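Branched-chain-amino-acid aminotransferase (Thermoproteus uzoniensis 768-20, PDB 6THQ) probably catalyses the pyridoxal-phosphate-dependent transfer of the amino group between leucine, isoleucine or valine and 2-oxoglutarate, as a class-IV aminotransferase. Local coordinates at residues A[192-197]-A[242-247]; A[144-149]-A[269-274]; A[202-207]-A[253-258]; A[64-69]-A[218-223]. All coordinates share one frame; numbering follows the deposited sequence.

Interaction 1. Residues A[192-197]-A[242-247]. With PY5 (2-[O-phosphonopyridoxyl]-amino-pentanoic acid), chain E; PLP (pyridoxal-5'-phosphate), chain D.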
# COMPACT_ATOMS: atom_id res chain seq x y z
N GLY A 192 -4.66 -0.25 21.66
CA GLY A 192 -5.95 0.34 22.05
C GLY A 192 -5.87 1.84 22.34
O GLY A 192 -6.83 2.40 22.81
N LYS A 193 -4.76 2.50 22.08
CA LYS A 193 -4.67 3.94 22.34
C LYS A 193 -5.21 4.74 21.10
O LYS A 193 -4.99 4.33 19.96
CB LYS A 193 -3.23 4.38 22.67
CG LYS A 193 -2.46 3.58 23.71
CD LYS A 193 -3.08 3.54 25.11
CE LYS A 193 -2.29 2.54 25.97
NZ LYS A 193 -3.06 1.28 26.30
N VAL A 194 -5.92 5.84 21.34
CA VAL A 194 -6.34 6.76 20.30
C VAL A 194 -5.11 7.33 19.61
O VAL A 194 -4.29 7.93 20.28
CB VAL A 194 -7.15 7.90 20.89
CG1 VAL A 194 -7.38 8.95 19.87
CG2 VAL A 194 -8.48 7.40 21.32
N VAL A 195 -4.94 7.15 18.31
CA VAL A 195 -3.74 7.71 17.70
C VAL A 195 -3.91 8.75 16.57
O VAL A 195 -3.10 9.68 16.47
CB VAL A 195 -2.71 6.64 17.27
CG1 VAL A 195 -2.11 5.92 18.51
CG2 VAL A 195 -3.29 5.69 16.19
N GLU A 196 -4.93 8.63 15.73
CA GLU A 196 -4.89 9.38 14.47
C GLU A 196 -6.25 9.34 13.80
O GLU A 196 -7.01 8.40 13.98
CB GLU A 196 -3.86 8.76 13.54
CG GLU A 196 -3.03 9.79 12.82
CD GLU A 196 -1.70 9.26 12.26
OE1 GLU A 196 -0.98 10.07 11.70
OE2 GLU A 196 -1.37 8.05 12.33
N GLY A 197 -6.58 10.37 13.03
CA GLY A 197 -7.69 10.29 12.12
C GLY A 197 -7.16 9.59 10.89
O GLY A 197 -5.96 9.33 10.79
N LYS A 242 1.39 12.56 25.17
CA LYS A 242 1.07 11.47 26.09
C LYS A 242 0.02 10.57 25.38
O LYS A 242 -0.87 11.09 24.69
CB LYS A 242 0.53 12.11 27.39
CG LYS A 242 0.48 11.23 28.63
CD LYS A 242 -0.10 11.93 29.89
CE LYS A 242 -0.21 11.02 31.15
NZ LYS A 242 1.03 10.57 31.90
N SER A 243 0.07 9.26 25.59
CA SER A 243 -1.01 8.36 25.09
C SER A 243 -2.41 8.75 25.57
O SER A 243 -2.57 9.15 26.71
CB SER A 243 -0.76 6.92 25.51
OG SER A 243 0.30 6.42 24.79
N ILE A 244 -3.40 8.56 24.72
CA ILE A 244 -4.77 8.93 24.99
C ILE A 244 -5.59 7.66 24.81
O ILE A 244 -5.41 6.94 23.85
CB ILE A 244 -5.17 9.96 23.92
CG1 ILE A 244 -4.41 11.25 24.20
CG2 ILE A 244 -6.67 10.28 23.93
CD1 ILE A 244 -4.74 12.29 23.15
N THR A 245 -6.51 7.41 25.72
CA THR A 245 -7.39 6.29 25.60
C THR A 245 -8.73 6.80 25.12
O THR A 245 -9.03 7.99 25.21
CB THR A 245 -7.63 5.58 26.94
OG1 THR A 245 -8.21 6.49 27.85
CG2 THR A 245 -6.38 5.09 27.54
N ARG A 246 -9.53 5.88 24.62
CA ARG A 246 -10.91 6.20 24.25
C ARG A 246 -11.71 6.93 25.34
O ARG A 246 -12.46 7.84 25.05
CB ARG A 246 -11.64 4.92 23.85
CG ARG A 246 -13.00 5.26 23.25
CD ARG A 246 -13.92 4.09 23.33
NE ARG A 246 -13.47 2.91 22.58
CZ ARG A 246 -14.03 2.45 21.46
NH1 ARG A 246 -15.09 3.10 20.89
NH2 ARG A 246 -13.54 1.31 20.93
N GLU A 247 -11.62 6.47 26.58
CA GLU A 247 -12.35 7.12 27.68
C GLU A 247 -11.95 8.63 27.80
O GLU A 247 -12.81 9.47 28.00
CB GLU A 247 -12.16 6.41 29.03
CG GLU A 247 -12.56 4.93 29.02
CD GLU A 247 -11.38 4.05 28.71
OE1 GLU A 247 -10.96 3.31 29.63
OE2 GLU A 247 -10.83 4.18 27.59
N1 PY5 E . -2.05 11.55 9.87
C2 PY5 E . -2.39 11.08 8.64
C2A PY5 E . -2.85 9.65 8.50
C3 PY5 E . -2.41 12.02 7.47
O3 PY5 E . -2.79 11.63 6.21
C4 PY5 E . -1.98 13.44 7.72
C4A PY5 E . -1.96 14.49 6.61
C5 PY5 E . -1.60 13.79 9.11
C6 PY5 E . -1.65 12.81 10.10
C5A PY5 E . -1.15 15.22 9.42
O4P PY5 E . 0.01 15.52 8.63
P PY5 E . 0.50 17.01 8.27
O1P PY5 E . -0.31 17.37 7.04
O2P PY5 E . 0.05 17.85 9.42
O3P PY5 E . 2.00 16.84 8.07
N PY5 E . -1.77 13.72 5.40
CA PY5 E . -2.66 13.99 4.30
C PY5 E . -2.56 15.50 4.16
O PY5 E . -1.73 15.68 3.28
CB PY5 E . -4.02 13.23 4.37
CG PY5 E . -4.24 12.37 3.11
CD PY5 E . -4.99 13.23 2.09
OXT PY5 E . -3.12 16.43 4.82
N1 PLP D . -1.68 11.69 9.31
C2 PLP D . -1.70 11.13 8.08
C2A PLP D . -2.07 9.69 8.03
C3 PLP D . -1.43 11.96 6.87
O3 PLP D . -1.45 11.48 5.58
C4 PLP D . -1.11 13.40 7.08
C4A PLP D . -0.79 14.30 5.88
C5 PLP D . -1.11 13.87 8.50
C6 PLP D . -1.41 12.98 9.53
C5A PLP D . -0.83 15.31 8.87
O4P PLP D . 0.52 15.61 8.60
P PLP D . 0.83 17.11 8.13
O1P PLP D . -0.10 17.25 6.96
O2P PLP D . 0.43 17.97 9.29
O3P PLP D . 2.31 17.04 7.85
O HOH W 1 -9.01 2.94 24.14
O HOH W 2 -2.37 7.69 22.13
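The backbone N of V194 donates to the carbonyl O of I244 over 2.8 Å, a bent hydrogen bond with 139° at the hydrogen. Beside it V194 CB packs on I244 CG2 at 3.9 Å, and V194 CG2 reaches over the turn into the helix to lie 3.8 Å from R246 N. That branch comes to the backbone because it stands anti to the carbonyl carbon while CG1 is anti to N (chi1 170°); branched, compact side chains suit this buried apolar spot. Two waters link the backbones beside this bond. One accepts from I244 N and donates to V194 O, 2.7 Å away; the other links G192 O to R246 N. K193, at the partly exposed margin, lays its aliphatic CG 4.1 Å from S243 OG, which is hydrogen-bonded to D217. Farther along the strand, V195 and E196 form a classic beta bulge opposite M187. E196 OE1 lies 2.6 Å from N1 of PY5, and near N1 of the overlapping PLP form; R151 makes a salt bridge with E196 OE2. Strand 193-197 thus runs between strand 184-188 and the end of strand 239-245, where T245 N-caps helix 246-250, while V194 and I244 pack against strand 201-206.

Interaction 2. Residues A[144-149]-A[269-274]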
# COMPACT_ATOMS: atom_id res chain seq x y z
N ALA A 144 -17.09 12.44 14.53
CA ALA A 144 -16.07 11.44 14.33
C ALA A 144 -16.53 10.14 14.96
O ALA A 144 -17.33 10.15 15.93
CB ALA A 144 -14.72 11.91 14.90
N ALA A 145 -16.05 9.01 14.41
CA ALA A 145 -16.35 7.69 14.99
C ALA A 145 -15.06 6.94 15.16
O ALA A 145 -14.16 7.02 14.30
CB ALA A 145 -17.35 6.90 14.14
N VAL A 146 -14.91 6.29 16.30
CA VAL A 146 -13.80 5.34 16.45
C VAL A 146 -14.18 4.15 15.54
O VAL A 146 -15.26 3.64 15.67
CB VAL A 146 -13.63 4.89 17.89
CG1 VAL A 146 -12.46 3.92 17.96
CG2 VAL A 146 -13.43 6.13 18.81
N VAL A 147 -13.31 3.77 14.59
CA VAL A 147 -13.59 2.73 13.63
C VAL A 147 -13.11 1.36 14.07
O VAL A 147 -12.33 1.26 15.00
CB VAL A 147 -13.05 3.07 12.22
CG1 VAL A 147 -13.82 4.27 11.65
CG2 VAL A 147 -11.58 3.34 12.20
N SER A 148 -13.59 0.30 13.40
CA SER A 148 -13.16 -1.07 13.71
C SER A 148 -11.71 -1.38 13.26
O SER A 148 -11.05 -2.26 13.83
CB SER A 148 -14.12 -2.05 13.03
OG SER A 148 -14.05 -1.91 11.63
N TRP A 149 -11.23 -0.68 12.23
CA TRP A 149 -9.88 -0.88 11.70
C TRP A 149 -8.87 -0.25 12.64
O TRP A 149 -9.00 0.94 12.96
CB TRP A 149 -9.73 -0.23 10.30
CG TRP A 149 -10.51 -0.94 9.28
CD1 TRP A 149 -11.78 -0.56 8.79
CD2 TRP A 149 -10.18 -2.19 8.65
NE1 TRP A 149 -12.19 -1.50 7.89
CE2 TRP A 149 -11.25 -2.49 7.75
CE3 TRP A 149 -9.08 -3.05 8.70
CZ2 TRP A 149 -11.26 -3.66 6.94
CZ3 TRP A 149 -9.06 -4.19 7.85
CH2 TRP A 149 -10.15 -4.49 7.01
N GLU A 269 -18.36 15.94 18.04
CA GLU A 269 -19.01 14.70 18.42
C GLU A 269 -18.10 13.51 18.19
O GLU A 269 -17.47 13.39 17.13
CB GLU A 269 -20.33 14.54 17.68
CG GLU A 269 -21.29 13.63 18.41
CD GLU A 269 -22.34 13.06 17.48
OE1 GLU A 269 -22.15 12.12 16.65
OE2 GLU A 269 -23.39 13.67 17.51
N ILE A 270 -18.04 12.63 19.19
CA ILE A 270 -17.32 11.39 19.04
C ILE A 270 -18.18 10.23 19.53
O ILE A 270 -18.59 10.16 20.70
CB ILE A 270 -15.89 11.44 19.64
CG1 ILE A 270 -15.37 10.06 19.89
CG2 ILE A 270 -15.79 12.23 20.93
CD1 ILE A 270 -14.63 9.60 18.67
N ASP A 271 -18.47 9.33 18.59
CA ASP A 271 -19.44 8.19 18.82
C ASP A 271 -20.70 8.64 19.58
O ASP A 271 -21.07 8.04 20.58
CB ASP A 271 -18.81 7.00 19.57
CG ASP A 271 -17.49 6.44 18.89
OD1 ASP A 271 -17.23 6.64 17.64
OD2 ASP A 271 -16.70 5.80 19.64
N GLY A 272 -21.34 9.72 19.13
CA GLY A 272 -22.54 10.22 19.78
C GLY A 272 -22.29 11.05 21.03
O GLY A 272 -23.19 11.69 21.52
N ARG A 273 -21.08 11.06 21.57
CA ARG A 273 -20.82 11.94 22.71
C ARG A 273 -20.45 13.37 22.23
O ARG A 273 -19.55 13.56 21.40
CB ARG A 273 -19.75 11.35 23.62
CG ARG A 273 -20.23 10.14 24.38
CD ARG A 273 -19.54 8.91 23.93
NE ARG A 273 -19.83 7.79 24.79
CZ ARG A 273 -20.30 6.63 24.31
NH1 ARG A 273 -20.57 6.56 23.02
NH2 ARG A 273 -20.49 5.55 25.08
N VAL A 274 -21.24 14.35 22.68
CA VAL A 274 -21.11 15.74 22.25
C VAL A 274 -19.91 16.42 22.94
O VAL A 274 -19.65 16.22 24.14
CB VAL A 274 -22.44 16.50 22.48
CG1 VAL A 274 -22.27 18.01 22.21
CG2 VAL A 274 -23.53 15.85 21.61
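A parallel strand pair, one strand of which runs into a type I' turn, joins A144 to I270 within the mixed sheet. A144 N donates to E269 O at 2.8 Å, and A144 O accepts from D271 N at 3.0 Å, so A144 bonds to the residues before and after I270, the usual parallel pattern. The small CB of A144 fits a buried face of the sheet beside I270. Past this pair, the side chain of D271 takes over from the backbone: D271 OD1 receives the N-H of V146 at 2.7 Å through its syn lone pair. CG stands anti to the carbonyl carbon (chi1 -55°), which swings the carboxylate back across to strand 142-146. D271 OD2 lies 3.4 Å from V146 CG2 and is hydrogen-bonded to the hydroxyl of Y250. V146 CG2 also meets I270 CD1 at 3.7 Å, the two side chains crossing at a slant. In the turn, I270 and R273 exchange both backbone bonds, and G272 suits its positive phi. R273 NH1 donates to D271 O, which lies in the guanidinium plane, and its charge lies against Y250 in a cation-pi contact. Strand 142-146 therefore lies between strands 265-270 and 184-188, with helix 246-250 packed against V146 and I270.

Interaction 3. Residues A[202-207]-A[253-258]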
# COMPACT_ATOMS: atom_id res chain seq x y z
N ILE A 202 -4.32 14.08 16.06
CA ILE A 202 -5.43 14.47 16.93
C ILE A 202 -4.94 15.12 18.24
O ILE A 202 -3.91 14.75 18.75
CB ILE A 202 -6.37 13.27 17.16
CG1 ILE A 202 -7.60 13.78 17.84
CG2 ILE A 202 -5.71 12.23 18.05
CD1 ILE A 202 -8.37 12.72 18.53
N PHE A 203 -5.68 16.13 18.73
CA PHE A 203 -5.41 16.75 20.01
C PHE A 203 -6.64 16.72 20.90
O PHE A 203 -7.79 16.82 20.41
CB PHE A 203 -5.05 18.21 19.85
CG PHE A 203 -3.64 18.44 19.44
CD1 PHE A 203 -3.27 18.32 18.10
CD2 PHE A 203 -2.68 18.87 20.37
CE1 PHE A 203 -1.97 18.56 17.67
CE2 PHE A 203 -1.37 19.12 19.97
CZ PHE A 203 -1.01 18.96 18.61
N ILE A 204 -6.43 16.59 22.19
CA ILE A 204 -7.54 16.83 23.09
C ILE A 204 -7.05 17.82 24.16
O ILE A 204 -5.83 18.03 24.35
CB ILE A 204 -8.03 15.56 23.80
CG1 ILE A 204 -7.00 15.05 24.79
CG2 ILE A 204 -8.53 14.48 22.81
CD1 ILE A 204 -7.53 13.90 25.61
N VAL A 205 -8.02 18.40 24.86
CA VAL A 205 -7.75 19.26 26.00
C VAL A 205 -8.47 18.68 27.20
O VAL A 205 -9.67 18.43 27.16
CB VAL A 205 -8.23 20.68 25.78
CG1 VAL A 205 -8.06 21.50 27.08
CG2 VAL A 205 -7.44 21.31 24.66
N ARG A 206 -7.72 18.41 28.26
CA ARG A 206 -8.30 17.82 29.47
C ARG A 206 -7.76 18.65 30.68
O ARG A 206 -6.52 18.73 30.90
CB ARG A 206 -8.00 16.28 29.49
CG ARG A 206 -7.67 15.49 30.76
CD ARG A 206 -7.75 13.93 30.58
NE ARG A 206 -8.38 13.28 31.75
CZ ARG A 206 -9.72 13.26 31.99
NH1 ARG A 206 -10.60 13.77 31.11
NH2 ARG A 206 -10.20 12.74 33.10
N ARG A 207 -8.69 19.27 31.44
CA ARG A 207 -8.36 20.15 32.60
C ARG A 207 -7.36 21.20 32.18
O ARG A 207 -6.27 21.27 32.77
CB ARG A 207 -7.75 19.36 33.80
CG ARG A 207 -8.55 18.20 34.39
CD ARG A 207 -7.64 17.08 34.91
NE ARG A 207 -8.44 16.00 35.50
CZ ARG A 207 -9.40 16.17 36.42
NH1 ARG A 207 -9.73 17.39 36.87
NH2 ARG A 207 -10.07 15.11 36.86
N ASP A 253 -12.53 17.84 27.52
CA ASP A 253 -13.22 19.16 27.53
C ASP A 253 -13.33 19.62 26.08
O ASP A 253 -14.33 20.22 25.74
CB ASP A 253 -12.43 20.22 28.38
CG ASP A 253 -12.26 19.78 29.86
OD1 ASP A 253 -13.29 19.45 30.44
OD2 ASP A 253 -11.14 19.74 30.48
N GLU A 254 -12.28 19.40 25.25
CA GLU A 254 -12.36 19.69 23.80
C GLU A 254 -11.49 18.72 23.03
O GLU A 254 -10.61 18.12 23.60
CB GLU A 254 -11.93 21.11 23.42
CG GLU A 254 -11.53 22.06 24.54
CD GLU A 254 -10.98 23.37 24.03
OE1 GLU A 254 -10.76 24.26 24.90
OE2 GLU A 254 -10.73 23.51 22.78
N ALA A 255 -11.69 18.64 21.71
CA ALA A 255 -10.82 17.82 20.89
C ALA A 255 -10.77 18.38 19.46
O ALA A 255 -11.71 19.00 19.01
CB ALA A 255 -11.36 16.40 20.89
N PHE A 256 -9.67 18.18 18.75
CA PHE A 256 -9.65 18.68 17.40
C PHE A 256 -8.65 17.91 16.56
O PHE A 256 -7.73 17.28 17.11
CB PHE A 256 -9.35 20.18 17.37
CG PHE A 256 -8.04 20.61 18.05
CD1 PHE A 256 -8.02 20.93 19.41
CD2 PHE A 256 -6.87 20.82 17.31
CE1 PHE A 256 -6.86 21.36 20.02
CE2 PHE A 256 -5.70 21.28 17.89
CZ PHE A 256 -5.68 21.54 19.26
N PHE A 257 -8.85 17.95 15.25
CA PHE A 257 -7.96 17.32 14.31
C PHE A 257 -7.08 18.38 13.72
O PHE A 257 -7.50 19.54 13.63
CB PHE A 257 -8.77 16.81 13.14
CG PHE A 257 -9.51 15.54 13.38
CD1 PHE A 257 -8.84 14.36 13.67
CD2 PHE A 257 -10.88 15.49 13.20
CE1 PHE A 257 -9.53 13.17 13.82
CE2 PHE A 257 -11.57 14.30 13.33
CZ PHE A 257 -10.87 13.13 13.67
N VAL A 258 -5.88 18.00 13.27
CA VAL A 258 -4.97 18.90 12.59
C VAL A 258 -4.30 18.17 11.44
O VAL A 258 -4.09 16.95 11.49
CB VAL A 258 -3.86 19.49 13.52
CG1 VAL A 258 -4.45 20.06 14.81
CG2 VAL A 258 -2.78 18.43 13.82
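F203 and F256 exchange two backbone hydrogen bonds: F203 N to F256 O, 2.9 Å and nearly straight at 172°, and F256 N back to F203 O at the same length. V205 N continues the ladder to E254 O. At V205 O the pattern changes, because D253 N donates to it at 2.9 Å while E254 N adds a long, weak bond; two residues facing one is a classic beta bulge. Just past it, D253 OD2 takes the N-H of R207 at 2.7 Å, standing in for a strand carbonyl. These are strands 201-206 and 254-259, adjacent and antiparallel in the large mixed sheet, running at 167° to each other. On one face, F203 CB sits over the F256 ring, 3.6 Å from its centroid, a CH-pi contact. F256 CG, between N and the carbonyl carbon (chi1 57°), turns its ring back under that carbon; the ring planes are nearly parallel but slid apart, so they barely overlap. V258 CG1 adds to F203 CD1 at 3.9 Å. E254 aligns its CG with V205 CB, an acid on a buried face whose carboxylate is satisfied by T281 OG1 and I280 N. On the other face, I204 CG2 meets A255 CB, where a small residue suits the close strands.

Interaction 4. Residues A[64-69]-A[218-223]. With PLP (pyridoxal-5'-phosphate), chain D; PY5 (2-[O-phosphonopyridoxyl]-amino-pentanoic acid), chain E.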
# COMPACT_ATOMS: atom_id res chain seq x y z
N MET A 64 9.52 18.85 2.26
CA MET A 64 10.43 18.17 1.33
C MET A 64 11.52 17.35 2.05
O MET A 64 11.92 16.28 1.59
CB MET A 64 11.02 19.12 0.27
CG MET A 64 9.97 19.75 -0.64
SD MET A 64 9.11 18.40 -1.49
CE MET A 64 7.90 19.21 -2.48
N GLU A 65 11.98 17.82 3.19
CA GLU A 65 12.87 17.00 3.97
C GLU A 65 12.17 15.74 4.51
O GLU A 65 12.82 14.71 4.63
CB GLU A 65 13.45 17.77 5.13
CG GLU A 65 14.47 18.78 4.70
CD GLU A 65 14.94 19.64 5.87
OE1 GLU A 65 14.41 19.51 7.03
OE2 GLU A 65 15.84 20.47 5.63
N ARG A 66 10.87 15.83 4.84
CA ARG A 66 10.10 14.70 5.32
C ARG A 66 9.93 13.69 4.17
O ARG A 66 10.01 12.47 4.39
CB ARG A 66 8.73 15.08 5.91
CG ARG A 66 8.04 13.85 6.55
CD ARG A 66 6.82 14.25 7.32
NE ARG A 66 5.72 14.67 6.41
CZ ARG A 66 4.53 15.15 6.79
NH1 ARG A 66 4.25 15.31 8.07
NH2 ARG A 66 3.62 15.53 5.90
N LEU A 67 9.73 14.20 2.95
CA LEU A 67 9.56 13.36 1.75
C LEU A 67 10.77 12.50 1.66
O LEU A 67 10.64 11.27 1.49
CB LEU A 67 9.38 14.19 0.46
CG LEU A 67 9.07 13.31 -0.76
CD1 LEU A 67 7.61 13.00 -0.91
CD2 LEU A 67 9.50 13.95 -2.04
N LEU A 68 11.93 13.09 1.85
CA LEU A 68 13.17 12.33 1.73
C LEU A 68 13.38 11.42 2.94
O LEU A 68 13.97 10.38 2.77
CB LEU A 68 14.43 13.22 1.56
CG LEU A 68 14.40 14.06 0.28
CD1 LEU A 68 15.56 15.03 0.30
CD2 LEU A 68 14.41 13.28 -1.01
N ARG A 69 12.94 11.82 4.15
CA ARG A 69 13.02 10.91 5.32
C ARG A 69 12.12 9.66 5.08
O ARG A 69 12.55 8.51 5.33
CB ARG A 69 12.66 11.60 6.64
CG ARG A 69 13.87 12.25 7.34
CD ARG A 69 13.61 12.75 8.78
NE ARG A 69 12.22 13.21 8.99
CZ ARG A 69 11.80 14.48 8.84
NH1 ARG A 69 12.66 15.43 8.48
NH2 ARG A 69 10.52 14.78 9.07
N GLY A 218 2.75 5.28 17.11
CA GLY A 218 2.66 4.80 15.75
C GLY A 218 1.81 5.71 14.89
O GLY A 218 0.72 5.33 14.44
N ILE A 219 2.26 6.94 14.75
CA ILE A 219 1.49 7.95 14.03
C ILE A 219 2.43 8.61 13.04
O ILE A 219 3.67 8.47 13.14
CB ILE A 219 0.95 9.04 14.94
CG1 ILE A 219 2.09 9.79 15.61
CG2 ILE A 219 -0.04 8.47 15.92
CD1 ILE A 219 1.56 10.89 16.54
N LEU A 220 1.84 9.32 12.07
CA LEU A 220 2.59 10.17 11.16
C LEU A 220 3.08 11.43 11.95
O LEU A 220 2.34 12.04 12.78
CB LEU A 220 1.72 10.58 9.95
CG LEU A 220 2.68 11.30 8.99
CD1 LEU A 220 3.34 10.26 8.14
CD2 LEU A 220 2.04 12.30 8.05
N GLU A 221 4.35 11.77 11.79
CA GLU A 221 4.94 12.93 12.45
C GLU A 221 4.49 14.20 11.66
O GLU A 221 5.23 14.69 10.81
CB GLU A 221 6.45 12.78 12.44
CG GLU A 221 7.10 13.91 13.18
CD GLU A 221 8.62 13.79 13.39
OE1 GLU A 221 9.30 12.95 12.73
OE2 GLU A 221 9.10 14.64 14.21
N GLY A 222 3.25 14.66 11.92
CA GLY A 222 2.62 15.69 11.12
C GLY A 222 3.33 17.05 11.29
O GLY A 222 3.80 17.40 12.41
N ILE A 223 3.40 17.82 10.21
CA ILE A 223 4.03 19.12 10.31
C ILE A 223 3.01 20.13 10.92
O ILE A 223 3.40 21.10 11.57
CB ILE A 223 4.50 19.56 8.93
CG1 ILE A 223 5.45 18.55 8.26
CG2 ILE A 223 4.83 21.03 8.92
CD1 ILE A 223 6.92 18.68 8.26
N1 PLP D . -1.68 11.69 9.31
C2 PLP D . -1.70 11.13 8.08
C2A PLP D . -2.07 9.69 8.03
C3 PLP D . -1.43 11.96 6.87
O3 PLP D . -1.45 11.48 5.58
C4 PLP D . -1.11 13.40 7.08
C4A PLP D . -0.79 14.30 5.88
C5 PLP D . -1.11 13.87 8.50
C6 PLP D . -1.41 12.98 9.53
C5A PLP D . -0.83 15.31 8.87
O4P PLP D . 0.52 15.61 8.60
P PLP D . 0.83 17.11 8.13
O1P PLP D . -0.10 17.25 6.96
O2P PLP D . 0.43 17.97 9.29
O3P PLP D . 2.31 17.04 7.85
N1 PY5 E . -2.05 11.55 9.87
C2 PY5 E . -2.39 11.08 8.64
C2A PY5 E . -2.85 9.65 8.50
C3 PY5 E . -2.41 12.02 7.47
O3 PY5 E . -2.79 11.63 6.21
C4 PY5 E . -1.98 13.44 7.72
C4A PY5 E . -1.96 14.49 6.61
C5 PY5 E . -1.60 13.79 9.11
C6 PY5 E . -1.65 12.81 10.10
C5A PY5 E . -1.15 15.22 9.42
O4P PY5 E . 0.01 15.52 8.63
P PY5 E . 0.50 17.01 8.27
O1P PY5 E . -0.31 17.37 7.04
O2P PY5 E . 0.05 17.85 9.42
O3P PY5 E . 2.00 16.84 8.07
N PY5 E . -1.77 13.72 5.40
CA PY5 E . -2.66 13.99 4.30
C PY5 E . -2.56 15.50 4.16
O PY5 E . -1.73 15.68 3.28
CB PY5 E . -4.02 13.23 4.37
CG PY5 E . -4.24 12.37 3.11
CD PY5 E . -4.99 13.23 2.09
OXT PY5 E . -3.12 16.43 4.82
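R66, reaching out of helix 60-74, points its guanidinium into the loop 218-223, and together they form part of the phosphate-binding cup of the pyridoxal 5'-phosphate site. The flat group is sandwiched: I223 CG1 lies 3.5 Å above one face and L220 CD2 lies against the opposite one, both near the rim. Apolar branches suit these places, since they fix the plane without competing for its N-H groups at the edge. There R66 NH1 has two partners, E221 O at 3.0 Å, met from above the carbonyl plane, and the phosphate O3P of PLP at 2.6 Å; R66 NH2 adds a weak bond to the same oxygen. O3P of PY5, sharing the site, takes the same bonds from R66 and I223. E44 forms a salt bridge with R66 NE, so NE is held as well. An extended chain with one kink at chi3 (71°) brings the group there. L220 CD2 also lies 3.5 Å from C4 of PLP, so the leucine touches both arginine and cofactor ring. G222, with no side chain, lets the backbone pass close to the phosphate ester. It is the N-cap of helix 223-234, whose first turn probably helps to stabilise the phosphate's charge. I223 N donates to PLP O3P at 2.7 Å and 177°.

How the interactions relate
From the N terminus, helix 60-74 is the first partner: interaction 4 closes a long loop by bringing it to 218-223, just ahead of helix 223-234. Strand 142-146 follows within that loop and waits for 269-274, so interaction 2 crosses interaction 4. Interactions 1 and 3 both lie within the span of interaction 2, and they cross each other, 192-197 and 202-207 being met in turn by 242-247 and 253-258; each also crosses interaction 4. Interactions 1, 2 and 3 knit one mixed sheet, with R246 meeting D271, I244 meeting I204 and A144 meeting F257. E196 OE1, probably hydrogen-bonded to L220 N, joins that sheet to the cofactor loop of interaction 4.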